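Local coordinates for F5/8 type C domain protein (Bacteroides ovatus, PDB 4ZRX) that probably cleaves alpha-L-fucosyl linkages in glycans, with a TIM-barrel fucosidase domain and a C-terminal F5/8 type C domain, at residues L44-F50 / F89-T95; E74-W80 / P331-I337; V81-K85 / A133-M139. All coordinates share one frame; numbering follows the deposited sequence.

Interaction 1 of 3, residues L44-F50 / F89-T95; sequences LTAFLHF and FKMVLLT. With EDO (1,2-ethanediol), chain D.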
loop_
_atom_site.group_PDB
_atom_site.type_symbol
_atom_site.label_atom_id
_atom_site.label_comp_id
_atom_site.label_asym_id
_atom_site.label_seq_id
_atom_site.Cartn_x
_atom_site.Cartn_y
_atom_site.Cartn_z
ATOM N N LEU A 44 1.273 11.546 -1.295
ATOM C CA LEU A 44 0.027 10.765 -1.385
ATOM C C LEU A 44 -0.601 11.002 -2.716
ATOM O O LEU A 44 -1.064 12.110 -2.982
ATOM C CB LEU A 44 -0.947 11.142 -0.255
ATOM C CG LEU A 44 -2.242 10.378 -0.203
ATOM C CD1 LEU A 44 -1.940 8.940 0.130
ATOM C CD2 LEU A 44 -3.160 11.048 0.813
ATOM N N THR A 45 -0.665 9.963 -3.521
ATOM C CA THR A 45 -1.171 10.096 -4.862
ATOM C C THR A 45 -2.200 9.004 -5.144
ATOM O O THR A 45 -2.264 8.019 -4.432
ATOM C CB THR A 45 -0.058 9.996 -5.870
ATOM O OG1 THR A 45 0.671 8.772 -5.729
ATOM C CG2 THR A 45 0.940 11.127 -5.683
ATOM N N ALA A 46 -2.972 9.176 -6.191
ATOM C CA ALA A 46 -4.046 8.234 -6.510
ATOM C C ALA A 46 -3.851 7.560 -7.848
ATOM O O ALA A 46 -3.602 8.219 -8.863
ATOM C CB ALA A 46 -5.365 8.959 -6.490
ATOM N N PHE A 47 -4.007 6.251 -7.850
ATOM C CA PHE A 47 -4.008 5.425 -9.070
ATOM C C PHE A 47 -5.478 5.283 -9.468
ATOM O O PHE A 47 -6.354 5.095 -8.598
ATOM C CB PHE A 47 -3.452 4.039 -8.755
ATOM C CG PHE A 47 -2.346 3.516 -9.642
ATOM C CD1 PHE A 47 -2.269 3.763 -10.990
ATOM C CD2 PHE A 47 -1.456 2.586 -9.089
ATOM C CE1 PHE A 47 -1.227 3.167 -11.752
ATOM C CE2 PHE A 47 -0.446 2.006 -9.821
ATOM C CZ PHE A 47 -0.339 2.299 -11.171
ATOM N N LEU A 48 -5.753 5.356 -10.783
ATOM C CA LEU A 48 -7.024 5.050 -11.357
ATOM C C LEU A 48 -6.892 3.936 -12.393
ATOM O O LEU A 48 -6.538 4.183 -13.568
ATOM C CB LEU A 48 -7.607 6.301 -12.004
ATOM C CG LEU A 48 -7.871 7.493 -11.092
ATOM C CD1 LEU A 48 -8.056 8.791 -11.909
ATOM C CD2 LEU A 48 -9.110 7.231 -10.235
ATOM N N HIS A 49 -7.114 2.704 -11.987
ATOM C CA HIS A 49 -7.227 1.601 -12.921
ATOM C C HIS A 49 -8.639 1.579 -13.476
ATOM O O HIS A 49 -9.609 1.336 -12.752
ATOM C CB HIS A 49 -6.882 0.274 -12.278
ATOM C CG HIS A 49 -5.428 0.034 -12.108
ATOM N ND1 HIS A 49 -4.653 0.728 -11.211
ATOM C CD2 HIS A 49 -4.621 -0.884 -12.665
ATOM C CE1 HIS A 49 -3.417 0.281 -11.275
ATOM N NE2 HIS A 49 -3.384 -0.715 -12.133
ATOM N N PHE A 50 -8.721 1.824 -14.787
ATOM C CA PHE A 50 -9.960 1.933 -15.513
ATOM C C PHE A 50 -9.687 1.554 -16.953
ATOM O O PHE A 50 -8.658 1.891 -17.539
ATOM C CB PHE A 50 -10.486 3.356 -15.419
ATOM C CG PHE A 50 -11.857 3.518 -16.007
ATOM C CD1 PHE A 50 -12.953 2.855 -15.460
ATOM C CD2 PHE A 50 -12.044 4.370 -17.078
ATOM C CE1 PHE A 50 -14.218 3.039 -15.985
ATOM C CE2 PHE A 50 -13.302 4.501 -17.641
ATOM C CZ PHE A 50 -14.402 3.871 -17.082
ATOM N N PHE A 89 -5.381 13.685 -2.026
ATOM C CA PHE A 89 -4.413 13.264 -3.020
ATOM C C PHE A 89 -3.826 14.419 -3.796
ATOM O O PHE A 89 -4.515 15.417 -4.037
ATOM C CB PHE A 89 -5.026 12.216 -3.979
ATOM C CG PHE A 89 -5.424 10.970 -3.273
ATOM C CD1 PHE A 89 -4.484 10.010 -2.980
ATOM C CD2 PHE A 89 -6.682 10.820 -2.774
ATOM C CE1 PHE A 89 -4.813 8.898 -2.283
ATOM C CE2 PHE A 89 -7.035 9.689 -2.036
ATOM C CZ PHE A 89 -6.095 8.717 -1.799
ATOM N N LYS A 90 -2.570 14.262 -4.174
ATOM C CA LYS A 90 -1.825 15.322 -4.855
ATOM C C LYS A 90 -1.588 15.089 -6.326
ATOM O O LYS A 90 -1.065 15.952 -7.011
ATOM C CB LYS A 90 -0.486 15.637 -4.134
ATOM C CG LYS A 90 -0.661 16.056 -2.726
ATOM C CD LYS A 90 -1.439 17.362 -2.534
ATOM C CE LYS A 90 -1.380 17.786 -1.077
ATOM N NZ LYS A 90 -1.831 19.174 -0.835
HETATM N N MSE A 91 -1.926 13.909 -6.816
HETATM C CA MSE A 91 -1.838 13.602 -8.232
HETATM C C MSE A 91 -2.840 12.459 -8.475
HETATM O O MSE A 91 -3.144 11.662 -7.583
HETATM C CB MSE A 91 -0.439 13.150 -8.608
HETATM C CG MSE A 91 -0.243 12.987 -10.037
HETATM SE SE MSE A 91 1.499 12.393 -10.540
HETATM C CE MSE A 91 1.191 10.614 -9.969
ATOM N N VAL A 92 -3.357 12.424 -9.680
ATOM C CA VAL A 92 -4.099 11.274 -10.165
ATOM C C VAL A 92 -3.363 10.656 -11.323
ATOM O O VAL A 92 -2.809 11.358 -12.224
ATOM C CB VAL A 92 -5.536 11.639 -10.543
ATOM C CG1 VAL A 92 -6.270 12.233 -9.355
ATOM C CG2 VAL A 92 -5.617 12.636 -11.616
ATOM N N LEU A 93 -3.281 9.325 -11.315
ATOM C CA LEU A 93 -2.503 8.612 -12.294
ATOM C C LEU A 93 -3.369 7.590 -12.986
ATOM O O LEU A 93 -3.782 6.611 -12.386
ATOM C CB LEU A 93 -1.295 7.943 -11.593
ATOM C CG LEU A 93 -0.436 6.931 -12.349
ATOM C CD1 LEU A 93 0.149 7.400 -13.506
ATOM C CD2 LEU A 93 0.731 6.437 -11.408
ATOM N N LEU A 94 -3.636 7.812 -14.265
ATOM C CA LEU A 94 -4.621 6.989 -15.008
ATOM C C LEU A 94 -3.954 5.913 -15.836
ATOM O O LEU A 94 -2.978 6.174 -16.551
ATOM C CB LEU A 94 -5.444 7.906 -15.941
ATOM C CG LEU A 94 -6.446 7.250 -16.824
ATOM C CD1 LEU A 94 -7.619 6.770 -16.009
ATOM C CD2 LEU A 94 -6.944 8.222 -17.827
ATOM N N THR A 95 -4.509 4.704 -15.836
ATOM C CA THR A 95 -4.145 3.645 -16.752
ATOM C C THR A 95 -4.702 3.946 -18.161
ATOM O O THR A 95 -5.734 3.404 -18.589
ATOM C CB THR A 95 -4.632 2.269 -16.308
ATOM O OG1 THR A 95 -6.054 2.278 -16.101
ATOM C CG2 THR A 95 -3.961 1.880 -14.949
HETATM C C1 EDO D . -0.302 -1.899 -12.107
HETATM O O1 EDO D . -1.418 -2.525 -12.739
HETATM C C2 EDO D . -0.116 -2.544 -10.747
HETATM O O2 EDO D . -0.007 -3.966 -10.914
#
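Thr95 meets His49 through a branch set by its first torsion: chi1 of 56° leaves CG2 anti to the carbonyl carbon, and this methyl sits over the imidazole face, 3.7 Å from the His49 ring centroid. The same rotation turns OG1 toward carbonyls at and just beyond the end of strand 44-48, 3.0 Å from Phe50 O and 3.2 Å from Leu48 O; either may take its one proton. At the far end, chi1 of -63° sets the Phe89 ring between two aliphatic groups. Ala46 CB makes a CH-pi contact with one face, 4.1 Å from the ring centroid, and Leu44 CD2 lies over the opposite face, while Leu44 CG approaches Phe89 CD1 at 3.6 Å.

Between these ends the strands run parallel, their axes 20° apart. Ala46 and Leu48 supply both N-H and C=O to the ladder: Leu93 N lies 2.7 Å from Ala46 O, and Thr95 N, giving the straightest of these bonds, lies 3.1 Å from Leu48 O. Met91 N, also buried, finds no partner. Leu93 CD2 stands over a face of Phe47, the two side chains running alongside each other.

His49 NE2 is 2.7 Å from O1 of an ethanediol, probably from the crystallisation liquor, that is also hydrogen-bonded to Glu230 and His98; His49 ND1 is hydrogen-bonded to Asn328. The diol's place at the strand ends is consistent with a pocket at the C-terminal mouth of a TIM barrel. Strand 324-328 flanks strand 44-48 on its other edge, and Val92 bonds through its backbone to Lys140. Phe47 meets Trp183 edge-to-face, whereas Ala46, Leu48, Val92 and Leu94 form the other face of the sheet, packed by Leu84 of helix 77-86 and Leu130 and Cys134 of helix 126-137.

Interaction 2 of 3, residues E74-W80 / P331-I337; sequences ELDAEQW and PDRRGLI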
loop_
_atom_site.group_PDB
_atom_site.type_symbol
_atom_site.label_atom_id
_atom_site.label_comp_id
_atom_site.label_asym_id
_atom_site.label_seq_id
_atom_site.Cartn_x
_atom_site.Cartn_y
_atom_site.Cartn_z
ATOM N N GLU A 74 -22.348 6.428 -17.188
ATOM C CA GLU A 74 -22.498 7.833 -16.834
ATOM C C GLU A 74 -21.177 8.420 -16.344
ATOM O O GLU A 74 -21.098 9.015 -15.265
ATOM C CB GLU A 74 -23.570 8.037 -15.789
ATOM C CG GLU A 74 -23.441 7.149 -14.577
ATOM C CD GLU A 74 -24.487 7.425 -13.500
ATOM O OE1 GLU A 74 -24.564 8.570 -12.997
ATOM O OE2 GLU A 74 -25.207 6.480 -13.139
ATOM N N LEU A 75 -20.168 8.288 -17.178
ATOM C CA LEU A 75 -18.815 8.583 -16.736
ATOM C C LEU A 75 -18.737 10.050 -16.312
ATOM O O LEU A 75 -19.252 10.952 -17.021
ATOM C CB LEU A 75 -17.819 8.298 -17.820
ATOM C CG LEU A 75 -16.350 8.476 -17.435
ATOM C CD1 LEU A 75 -15.462 7.370 -18.040
ATOM C CD2 LEU A 75 -15.815 9.833 -17.801
ATOM N N ASP A 76 -18.074 10.304 -15.180
ATOM C CA ASP A 76 -17.898 11.645 -14.679
ATOM C C ASP A 76 -16.533 11.753 -14.009
ATOM O O ASP A 76 -16.383 11.435 -12.801
ATOM C CB ASP A 76 -19.040 11.958 -13.760
ATOM C CG ASP A 76 -19.011 13.388 -13.236
ATOM O OD1 ASP A 76 -18.083 14.161 -13.534
ATOM O OD2 ASP A 76 -19.938 13.683 -12.463
ATOM N N ALA A 77 -15.540 12.195 -14.781
ATOM C CA ALA A 77 -14.209 12.385 -14.263
ATOM C C ALA A 77 -14.058 13.531 -13.262
ATOM O O ALA A 77 -13.134 13.481 -12.409
ATOM C CB ALA A 77 -13.209 12.543 -15.357
ATOM N N GLU A 78 -14.960 14.511 -13.306
ATOM C CA GLU A 78 -15.028 15.544 -12.258
ATOM C C GLU A 78 -15.345 14.909 -10.900
ATOM O O GLU A 78 -14.818 15.326 -9.886
ATOM C CB GLU A 78 -16.021 16.687 -12.508
ATOM C CG GLU A 78 -15.753 17.515 -13.729
ATOM C CD GLU A 78 -16.625 18.818 -13.792
ATOM O OE1 GLU A 78 -17.308 19.109 -12.807
ATOM O OE2 GLU A 78 -16.578 19.517 -14.810
ATOM N N GLN A 79 -16.205 13.882 -10.896
ATOM C CA GLN A 79 -16.534 13.170 -9.666
ATOM C C GLN A 79 -15.313 12.463 -9.119
ATOM O O GLN A 79 -15.042 12.478 -7.920
ATOM C CB GLN A 79 -17.690 12.216 -9.888
ATOM C CG GLN A 79 -18.159 11.491 -8.643
ATOM C CD GLN A 79 -17.730 10.007 -8.520
ATOM O OE1 GLN A 79 -16.832 9.510 -9.202
ATOM N NE2 GLN A 79 -18.416 9.302 -7.633
ATOM N N TRP A 80 -14.527 11.875 -10.020
ATOM C CA TRP A 80 -13.277 11.266 -9.601
ATOM C C TRP A 80 -12.342 12.298 -8.929
ATOM O O TRP A 80 -11.821 12.077 -7.847
ATOM C CB TRP A 80 -12.494 10.604 -10.744
ATOM C CG TRP A 80 -13.214 9.683 -11.641
ATOM C CD1 TRP A 80 -14.472 9.203 -11.501
ATOM C CD2 TRP A 80 -12.713 9.135 -12.847
ATOM N NE1 TRP A 80 -14.774 8.365 -12.559
ATOM C CE2 TRP A 80 -13.713 8.347 -13.407
ATOM C CE3 TRP A 80 -11.483 9.231 -13.522
ATOM C CZ2 TRP A 80 -13.558 7.673 -14.608
ATOM C CZ3 TRP A 80 -11.360 8.567 -14.721
ATOM C CH2 TRP A 80 -12.386 7.794 -15.240
ATOM N N PRO A 331 -12.506 3.326 -10.789
ATOM C CA PRO A 331 -13.862 3.670 -11.211
ATOM C C PRO A 331 -14.605 2.442 -11.722
ATOM O O PRO A 331 -14.013 1.523 -12.286
ATOM C CB PRO A 331 -13.645 4.704 -12.304
ATOM C CG PRO A 331 -12.305 5.306 -11.996
ATOM C CD PRO A 331 -11.481 4.113 -11.509
ATOM N N ASP A 332 -15.915 2.435 -11.520
ATOM C CA ASP A 332 -16.749 1.302 -11.843
ATOM C C ASP A 332 -17.356 1.343 -13.272
ATOM O O ASP A 332 -16.897 2.136 -14.126
ATOM C CB ASP A 332 -17.822 1.201 -10.748
ATOM C CG ASP A 332 -18.863 2.268 -10.806
ATOM O OD1 ASP A 332 -18.906 3.092 -11.737
ATOM O OD2 ASP A 332 -19.707 2.233 -9.859
ATOM N N ARG A 333 -18.344 0.465 -13.536
ATOM C CA ARG A 333 -18.931 0.396 -14.891
ATOM C C ARG A 333 -19.858 1.567 -15.212
ATOM O O ARG A 333 -20.234 1.765 -16.379
ATOM C CB ARG A 333 -19.638 -0.924 -15.114
ATOM C CG ARG A 333 -18.709 -2.088 -15.072
ATOM C CD ARG A 333 -19.413 -3.392 -15.417
ATOM N NE ARG A 333 -18.514 -4.525 -15.186
ATOM C CZ ARG A 333 -18.848 -5.799 -15.298
ATOM N NH1 ARG A 333 -20.081 -6.128 -15.695
ATOM N NH2 ARG A 333 -17.939 -6.739 -15.014
ATOM N N ARG A 334 -20.215 2.369 -14.203
ATOM C CA ARG A 334 -20.853 3.674 -14.453
ATOM C C ARG A 334 -19.833 4.708 -14.890
ATOM O O ARG A 334 -20.178 5.767 -15.402
ATOM C CB ARG A 334 -21.560 4.174 -13.197
ATOM C CG ARG A 334 -22.615 3.231 -12.728
ATOM C CD ARG A 334 -23.194 3.712 -11.409
ATOM N NE ARG A 334 -22.235 3.543 -10.322
ATOM C CZ ARG A 334 -22.378 3.981 -9.072
ATOM N NH1 ARG A 334 -23.482 4.563 -8.657
ATOM N NH2 ARG A 334 -21.410 3.777 -8.212
ATOM N N GLY A 335 -18.544 4.407 -14.697
ATOM C CA GLY A 335 -17.520 5.450 -14.777
ATOM C C GLY A 335 -17.487 6.419 -13.598
ATOM O O GLY A 335 -17.191 7.603 -13.763
ATOM N N LEU A 336 -17.728 5.894 -12.406
ATOM C CA LEU A 336 -17.767 6.663 -11.162
ATOM C C LEU A 336 -16.947 5.931 -10.106
ATOM O O LEU A 336 -16.835 4.702 -10.119
ATOM C CB LEU A 336 -19.213 6.718 -10.657
ATOM C CG LEU A 336 -20.215 7.496 -11.516
ATOM C CD1 LEU A 336 -21.626 7.335 -10.890
ATOM C CD2 LEU A 336 -19.816 8.904 -11.583
ATOM N N ILE A 337 -16.369 6.693 -9.183
ATOM C CA ILE A 337 -15.845 6.080 -7.944
ATOM C C ILE A 337 -17.046 5.647 -7.133
ATOM O O ILE A 337 -17.994 6.405 -6.974
ATOM C CB ILE A 337 -14.940 7.047 -7.161
ATOM C CG1 ILE A 337 -13.691 7.354 -8.006
ATOM C CG2 ILE A 337 -14.501 6.387 -5.847
ATOM C CD1 ILE A 337 -12.709 8.414 -7.329
HETATM O O HOH W 1 -25.597 6.056 -10.315
#
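Gly335 O is gripped from opposite faces of its carbonyl plane: Trp80 NE1 approaches at 2.8 Å, 57° out of that plane, not on a lone pair, and Asp76 N at 3.2 Å. This is the tight part. Pro331 CG stands over the indole, 3.8 Å from the centroid of its six-membered ring, and a side chain at Gly335 would run into Leu75 CA. Gln79 bends at chi2 (-104°) and lays its amide along Ile337: OE1 accepts from Ile337 N at 2.9 Å, and NE2 donates to Ile337 O at 3.0 Å, both bonds on carbonyl lone pairs.

The outer side is looser. Glu74 N reaches Arg334 O at 2.9 Å, but the two side chains run alongside, and a water links Glu74 OE2 to Arg334 NH1. Arg334 grips one carboxylate oxygen of its own turn side-on, with NH2 2.8 Å from Asp332 OD2, and NH1 pairs with Glu339.

Along the inner side, helix 77-86 and its N-cap residue are joined to the loop after strand 324-328 by neutral, directional bonds to backbone groups, while the charged groups mainly brace the turn; the join thus probably depends more on loop geometry than on charge.

Interaction 3 of 3, residues V81-K85 / A133-M139; sequences VRTLK and ACDKYDM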
loop_
_atom_site.group_PDB
_atom_site.type_symbol
_atom_site.label_atom_id
_atom_site.label_comp_id
_atom_site.label_asym_id
_atom_site.label_seq_id
_atom_site.Cartn_x
_atom_site.Cartn_y
_atom_site.Cartn_z
ATOM N N VAL A 81 -12.058 13.382 -9.645
ATOM C CA VAL A 81 -11.045 14.303 -9.204
ATOM C C VAL A 81 -11.516 15.081 -8.000
ATOM O O VAL A 81 -10.724 15.329 -7.071
ATOM C CB VAL A 81 -10.562 15.227 -10.323
ATOM C CG1 VAL A 81 -9.570 16.213 -9.786
ATOM C CG2 VAL A 81 -9.929 14.430 -11.468
ATOM N N ARG A 82 -12.784 15.456 -7.954
ATOM C CA ARG A 82 -13.303 16.176 -6.776
ATOM C C ARG A 82 -13.151 15.285 -5.512
ATOM O O ARG A 82 -12.696 15.724 -4.446
ATOM C CB ARG A 82 -14.769 16.551 -6.947
ATOM C CG ARG A 82 -15.385 17.334 -5.755
ATOM C CD ARG A 82 -16.884 17.712 -5.962
ATOM N NE ARG A 82 -17.747 16.564 -6.210
ATOM C CZ ARG A 82 -18.235 16.182 -7.400
ATOM N NH1 ARG A 82 -17.952 16.808 -8.548
ATOM N NH2 ARG A 82 -19.011 15.103 -7.455
ATOM N N THR A 83 -13.547 14.025 -5.659
ATOM C CA THR A 83 -13.454 13.064 -4.578
ATOM C C THR A 83 -12.000 12.958 -4.094
ATOM O O THR A 83 -11.728 13.046 -2.889
ATOM C CB THR A 83 -13.931 11.724 -5.037
ATOM O OG1 THR A 83 -15.332 11.803 -5.329
ATOM C CG2 THR A 83 -13.718 10.647 -3.970
ATOM N N LEU A 84 -11.088 12.813 -5.043
ATOM C CA LEU A 84 -9.689 12.579 -4.706
ATOM C C LEU A 84 -8.985 13.844 -4.173
ATOM O O LEU A 84 -8.137 13.773 -3.283
ATOM C CB LEU A 84 -8.962 12.012 -5.935
ATOM C CG LEU A 84 -9.528 10.600 -6.282
ATOM C CD1 LEU A 84 -8.984 10.144 -7.615
ATOM C CD2 LEU A 84 -9.197 9.568 -5.193
ATOM N N LYS A 85 -9.387 15.016 -4.684
ATOM C CA LYS A 85 -8.883 16.285 -4.143
ATOM C C LYS A 85 -9.300 16.449 -2.712
ATOM O O LYS A 85 -8.443 16.704 -1.832
ATOM C CB LYS A 85 -9.398 17.429 -4.984
ATOM C CG LYS A 85 -8.886 18.782 -4.615
ATOM C CD LYS A 85 -7.540 19.068 -5.269
ATOM C CE LYS A 85 -7.121 20.555 -4.960
ATOM N NZ LYS A 85 -5.751 20.701 -5.556
ATOM N N ALA A 133 -11.024 17.725 -15.742
ATOM C CA ALA A 133 -11.313 17.684 -14.318
ATOM C C ALA A 133 -10.068 18.067 -13.496
ATOM O O ALA A 133 -10.205 18.858 -12.563
ATOM C CB ALA A 133 -11.868 16.402 -13.907
ATOM N N CYS A 134 -8.873 17.645 -13.916
ATOM C CA CYS A 134 -7.673 18.096 -13.229
ATOM C C CYS A 134 -7.473 19.597 -13.375
ATOM O O CYS A 134 -7.033 20.255 -12.426
ATOM C CB CYS A 134 -6.446 17.401 -13.680
ATOM S SG CYS A 134 -6.407 15.607 -13.233
ATOM N N ASP A 135 -7.748 20.126 -14.574
ATOM C CA ASP A 135 -7.725 21.588 -14.816
ATOM C C ASP A 135 -8.638 22.338 -13.853
ATOM O O ASP A 135 -8.221 23.350 -13.261
ATOM C CB ASP A 135 -8.148 21.943 -16.233
ATOM C CG ASP A 135 -7.136 21.522 -17.313
ATOM O OD1 ASP A 135 -5.982 21.103 -16.992
ATOM O OD2 ASP A 135 -7.539 21.634 -18.520
ATOM N N LYS A 136 -9.835 21.823 -13.620
ATOM C CA LYS A 136 -10.813 22.479 -12.770
ATOM C C LYS A 136 -10.375 22.525 -11.309
ATOM O O LYS A 136 -10.504 23.569 -10.653
ATOM C CB LYS A 136 -12.189 21.778 -12.871
ATOM C CG LYS A 136 -13.251 22.290 -11.921
ATOM C CD LYS A 136 -14.545 21.661 -12.242
ATOM C CE LYS A 136 -15.590 21.785 -11.125
ATOM N NZ LYS A 136 -16.498 22.832 -11.426
ATOM N N TYR A 137 -9.851 21.413 -10.825
ATOM C CA TYR A 137 -9.463 21.276 -9.393
ATOM C C TYR A 137 -8.007 21.485 -9.091
ATOM O O TYR A 137 -7.578 21.268 -7.939
ATOM C CB TYR A 137 -9.926 19.905 -8.881
ATOM C CG TYR A 137 -11.415 19.797 -8.777
ATOM C CD1 TYR A 137 -12.088 20.336 -7.682
ATOM C CD2 TYR A 137 -12.173 19.173 -9.770
ATOM C CE1 TYR A 137 -13.462 20.299 -7.598
ATOM C CE2 TYR A 137 -13.534 19.112 -9.682
ATOM C CZ TYR A 137 -14.177 19.688 -8.571
ATOM O OH TYR A 137 -15.520 19.622 -8.478
ATOM N N ASP A 138 -7.216 21.897 -10.076
ATOM C CA ASP A 138 -5.788 22.133 -9.920
ATOM C C ASP A 138 -5.109 20.903 -9.328
ATOM O O ASP A 138 -4.430 20.968 -8.288
ATOM C CB ASP A 138 -5.507 23.405 -9.061
ATOM C CG ASP A 138 -4.020 23.766 -9.019
ATOM O OD1 ASP A 138 -3.285 23.409 -9.949
ATOM O OD2 ASP A 138 -3.536 24.450 -8.075
HETATM N N MSE A 139 -5.353 19.761 -9.980
HETATM C CA MSE A 139 -4.828 18.485 -9.568
HETATM C C MSE A 139 -3.757 18.066 -10.541
HETATM O O MSE A 139 -3.964 18.095 -11.761
HETATM C CB MSE A 139 -5.959 17.444 -9.505
HETATM C CG MSE A 139 -5.514 15.978 -9.394
HETATM SE SE MSE A 139 -4.974 15.642 -7.533
HETATM C CE MSE A 139 -6.646 15.260 -6.717
#
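Two helices on the outer layer of the TIM barrel, 77-86 and 126-137, meet through Val81 and Tyr137; the axes of segments 81-85 and 133-137 approach to 10.0 Å and cross at -43°. Val81 is the apolar centre: CG2 touches Ala133 CB at 3.7 Å, and CG1 lies 3.8 Å from Tyr137 CB. Selenomethionine Met139, bent at chi2 and chi3, runs antiparallel to the Lys85 side chain and brings CE to 3.4 Å from Lys85 N.

Toward the surface, the Tyr137 ring lies with one face over Arg82 CA, and its OH reaches 3.4 Å from Arg82 CD, at the guanidinium edge. An alanine at Tyr137 would keep the CB contact but probably open a gap beside Arg82, leaving that side chain freer to turn.

Lys85 bends at chi2 (85°), carrying NZ to the Schellman motif at Asp138, marked by its positive phi (53°) and by Met139 N bonding back to Cys134 O at 3.0 Å. There NZ donates to Asp138 O at 3.0 Å, from above the carbonyl plane, and weakly to Tyr137 O at 3.1 Å. A cation beside helix-end carbonyls probably offsets their partial charge, adding a charge-dipole interaction to the apolar centre.

From the N terminus, strand 44-48 comes first, then helix 77-86, strand 91-97 and helix 126-137. Interaction 1 closes the short loop from 44-50 to 89-95, which contains the first segments of both other contacts. Interactions 2 and 3 therefore each cross interaction 1. Both use helix 77-86, its first turn and the loop before it in 74-80 and its later turns in 81-85; interaction 3 closes at 133-139, wholly within the much longer loop that interaction 2 closes at 331-337. Phe50 packs on Pro331, Phe89 N probably hydrogen-bonds to Leu84 O, and Ala77 and Glu78 pack on Ala133, so all three touch. Together they tie barrel strands, two outer helices and the loop following strand 324-328.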